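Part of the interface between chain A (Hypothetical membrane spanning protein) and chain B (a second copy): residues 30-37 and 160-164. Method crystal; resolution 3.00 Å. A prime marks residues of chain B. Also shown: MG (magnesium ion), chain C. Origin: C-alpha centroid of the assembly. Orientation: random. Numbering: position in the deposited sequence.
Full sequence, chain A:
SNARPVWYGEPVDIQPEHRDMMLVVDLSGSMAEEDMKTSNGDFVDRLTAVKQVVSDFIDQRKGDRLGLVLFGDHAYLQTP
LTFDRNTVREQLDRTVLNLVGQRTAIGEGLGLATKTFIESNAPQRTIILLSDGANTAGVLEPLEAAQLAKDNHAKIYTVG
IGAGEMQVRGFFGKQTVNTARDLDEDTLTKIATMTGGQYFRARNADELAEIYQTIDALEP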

ATOM      1  N   SER A  30       7.718  33.529   1.102  1.00 89.99           N
ATOM      2  CA  SER A  30       7.862  34.026  -0.266  1.00 88.65           C
ATOM      3  C   SER A  30       6.817  33.423  -1.207  1.00 88.63           C
ATOM      4  O   SER A  30       6.619  33.907  -2.326  1.00 82.40           O
ATOM      5  CB  SER A  30       9.276  33.744  -0.792  1.00 81.66           C
ATOM      6  OG  SER A  30       9.719  32.436  -0.462  1.00 74.76           O
HETATM    7  N   MSE A  31       6.145  32.373  -0.742  1.00 99.28           N
HETATM    8  CA  MSE A  31       5.104  31.708  -1.519  1.00 83.74           C
HETATM    9  C   MSE A  31       3.823  32.532  -1.586  1.00 90.55           C
HETATM   10  O   MSE A  31       2.891  32.177  -2.308  1.00 97.97           O
HETATM   11  CB  MSE A  31       4.788  30.330  -0.930  1.00 77.43           C
HETATM   12  CG  MSE A  31       5.882  29.292  -1.110  1.00 76.82           C
HETATM   13 SE   MSE A  31       6.037  28.670  -2.951  0.36 67.02          SE
HETATM   14  CE  MSE A  31       4.238  27.943  -3.174  1.00 76.76           C
ATOM     15  N   ALA A  32       3.767  33.620  -0.825  1.00 95.51           N
ATOM     16  CA  ALA A  32       2.580  34.470  -0.801  1.00 97.45           C
ATOM     17  C   ALA A  32       2.612  35.485  -1.939  1.00 88.76           C
ATOM     18  O   ALA A  32       1.639  36.200  -2.176  1.00 90.17           O
ATOM     19  CB  ALA A  32       2.457  35.178   0.540  1.00107.53           C
ATOM     20  N   GLU A  33       3.743  35.541  -2.635  1.00 87.17           N
ATOM     21  CA  GLU A  33       3.895  36.405  -3.796  1.00 81.01           C
ATOM     22  C   GLU A  33       2.973  35.971  -4.928  1.00 85.01           C
ATOM     23  O   GLU A  33       2.815  34.784  -5.187  1.00101.74           O
ATOM     24  CB  GLU A  33       5.352  36.408  -4.274  1.00 93.07           C
ATOM     25  CG  GLU A  33       5.619  37.341  -5.438  1.00102.50           C
ATOM     26  CD  GLU A  33       5.909  38.760  -4.995  1.00103.18           C
ATOM     27  OE1 GLU A  33       6.071  38.986  -3.775  1.00100.76           O
ATOM     28  OE2 GLU A  33       5.991  39.646  -5.869  1.00108.31           O
ATOM     29  N   GLU A  34       2.370  36.953  -5.593  1.00 85.99           N
ATOM     30  CA  GLU A  34       1.515  36.710  -6.747  1.00 89.07           C
ATOM     31  C   GLU A  34       2.223  37.054  -8.044  1.00 85.79           C
ATOM     32  O   GLU A  34       2.117  38.176  -8.532  1.00 88.44           O
ATOM     33  CB  GLU A  34       0.225  37.530  -6.662  1.00 96.31           C
ATOM     34  CG  GLU A  34      -0.356  37.692  -5.270  1.00113.61           C
ATOM     35  CD  GLU A  34      -1.639  38.494  -5.302  1.00130.96           C
ATOM     36  OE1 GLU A  34      -1.830  39.277  -6.261  1.00126.37           O
ATOM     37  OE2 GLU A  34      -2.462  38.336  -4.377  1.00140.49           O
ATOM     38  N   ASP A  35       2.945  36.091  -8.600  1.00 83.93           N
ATOM     39  CA  ASP A  35       3.561  36.279  -9.905  1.00 88.32           C
ATOM     40  C   ASP A  35       2.951  35.280 -10.876  1.00 85.06           C
ATOM     41  O   ASP A  35       3.234  35.290 -12.075  1.00 92.34           O
ATOM     42  CB  ASP A  35       5.072  36.109  -9.819  1.00 89.23           C
ATOM     43  CG  ASP A  35       5.478  34.951  -8.924  1.00103.70           C
ATOM     44  OD1 ASP A  35       4.654  34.525  -8.085  1.00114.59           O
ATOM     45  OD2 ASP A  35       6.621  34.468  -9.056  1.00104.24           O
HETATM   46  N   MSE A  36       2.093  34.427 -10.332  1.00 77.45           N
HETATM   47  CA  MSE A  36       1.451  33.365 -11.089  1.00 79.98           C
HETATM   48  C   MSE A  36       0.211  33.851 -11.830  1.00 82.34           C
HETATM   49  O   MSE A  36      -0.833  34.101 -11.226  1.00 82.60           O
HETATM   50  CB  MSE A  36       1.083  32.209 -10.159  1.00 82.21           C
HETATM   51  CG  MSE A  36       2.282  31.522  -9.531  1.00 95.94           C
HETATM   52 SE   MSE A  36       3.476  30.752 -10.871  1.00170.09          SE
HETATM   53  CE  MSE A  36       4.944  32.030 -10.768  1.00 60.22           C
ATOM     54  N   LYS A  37       0.341  33.970 -13.148  1.00 82.48           N
ATOM     55  CA  LYS A  37      -0.765  34.361 -14.014  1.00 86.07           C
ATOM     56  C   LYS A  37      -1.560  33.142 -14.460  1.00 92.44           C
ATOM     57  O   LYS A  37      -0.984  32.105 -14.784  1.00 90.68           O
ATOM     58  CB  LYS A  37      -0.241  35.118 -15.236  1.00 87.78           C
ATOM     59  CG  LYS A  37      -1.319  35.667 -16.145  1.00 97.85           C
ATOM     60  CD  LYS A  37      -0.714  36.169 -17.443  1.00112.15           C
ATOM     61  CE  LYS A  37      -0.120  35.020 -18.239  1.00116.36           C
ATOM     62  NZ  LYS A  37      -1.169  34.034 -18.617  1.00115.25           N
TER
ATOM     63  N   GLY B 160      11.055  24.419  -9.900  1.00 64.23           N
ATOM     64  CA  GLY B 160      11.281  25.784  -9.463  1.00 66.98           C
ATOM     65  C   GLY B 160      10.098  26.639  -9.869  1.00 64.47           C
ATOM     66  O   GLY B 160       9.553  26.467 -10.960  1.00 71.78           O
ATOM     67  N   ILE B 161       9.691  27.557  -8.997  1.00 64.41           N
ATOM     68  CA  ILE B 161       8.495  28.351  -9.259  1.00 66.08           C
ATOM     69  C   ILE B 161       8.696  29.847  -8.997  1.00 65.36           C
ATOM     70  O   ILE B 161       9.098  30.264  -7.910  1.00 74.00           O
ATOM     71  CB  ILE B 161       7.296  27.831  -8.432  1.00 72.77           C
ATOM     72  CG1 ILE B 161       6.069  28.716  -8.655  1.00 82.81           C
ATOM     73  CG2 ILE B 161       7.647  27.726  -6.952  1.00 69.53           C
ATOM     74  CD1 ILE B 161       4.810  28.184  -8.014  1.00 93.09           C
ATOM     75  N   GLY B 162       8.411  30.641 -10.024  1.00 63.56           N
ATOM     76  CA  GLY B 162       8.578  32.081  -9.986  1.00 64.19           C
ATOM     77  C   GLY B 162       8.446  32.595 -11.405  1.00 67.52           C
ATOM     78  O   GLY B 162       8.706  31.854 -12.351  1.00 75.07           O
ATOM     79  N   ALA B 163       8.040  33.848 -11.572  1.00 68.19           N
ATOM     80  CA  ALA B 163       7.872  34.398 -12.913  1.00 75.17           C
ATOM     81  C   ALA B 163       9.181  34.967 -13.450  1.00 81.11           C
ATOM     82  O   ALA B 163       9.275  35.326 -14.623  1.00 80.12           O
ATOM     83  CB  ALA B 163       6.789  35.465 -12.920  1.00 77.93           C
ATOM     84  N   GLY B 164      10.191  35.040 -12.588  1.00 82.16           N
ATOM     85  CA  GLY B 164      11.490  35.560 -12.980  1.00 90.80           C
ATOM     86  C   GLY B 164      11.438  37.015 -13.407  1.00 89.06           C
ATOM     87  O   GLY B 164      10.652  37.800 -12.874  1.00 85.30           O
TER
HETATM   88 MG    MG C 301      11.485  31.352   0.210  1.00 50.11          MG

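The contact between these two stretches is small, burying 258 Å² summed over both sides, and it rests on one polar anchor and a few apolar touches. No backbone-to-backbone hydrogen bond crosses it. The nearest CA pair, Asp35 CA to Ala163′ CA, lies 5.6 Å apart, and this closest approach falls where both chains are in loop: Asp35 directly precedes the strand residues Met36 and Lys37, while Ala163′ follows the strand that contains Gly160′ and Ile161′.

Asp35 supplies the anchor. Its CA-to-CB bond points toward chain B, and chi1 of 41° (p) with chi2 of -20° carries the carboxylate to the amide of Ala163′. The Ala163′ N to Asp35 OD2 distance is 3.0 Å and the N-H...O angle is 141°, a hydrogen bond of good length but noticeably bent. The same oxygen sits close to the preceding residue, with Asp35 OD2 to Gly162′ CA at 3.2 Å. Gly162′ has no side chain, and a CB there would point away from chain A, its ideal position being 3.9 Å from Asp35 OD2. Both carboxylate oxygens also have hydrogen-bond partners elsewhere in the structure, so the p rotamer serves more than this one bond. Beside the bond, Asp35 CB and Ala163′ CB approach to 3.6 Å; the alanine methyl, also directed toward its partner, adds a tight carbon contact.

The two selenomethionines reach chain B by the bends of their side chains, since each CA-to-CB bond runs sideways. Met36 has chi1 of -64° and chi2 of -60° (both m), then chi3 of 106°, between wells. This puts its terminal methyl over the peptide linking Gly162′ and Ala163′, with Met36 CE to Gly162′ C at 3.6 Å and Met36 CE to Ala163′ N at 3.7 Å. Its selenium packs against isoleucine, Met36 SE to Ile161′ CG1 being 4.0 Å. At 3.00 Å resolution the unusual chi3 deserves some caution.

Ile161′ is extended, with chi1 of 177° and chi2 of 173° (both t), and its side chain ends nearer to chain A than its sideways CA-to-CB bond suggests. It meets both selenium atoms: the second contact, Met31 SE to Ile161′ CG2, is looser at 4.4 Å. Met31 is folded throughout, with chi1, chi2 and chi3 of -70°, -72° and -60° (all m).

Ser30 makes no contact with the chain B stretch; its OG binds the magnesium ion MG at 2.2 Å.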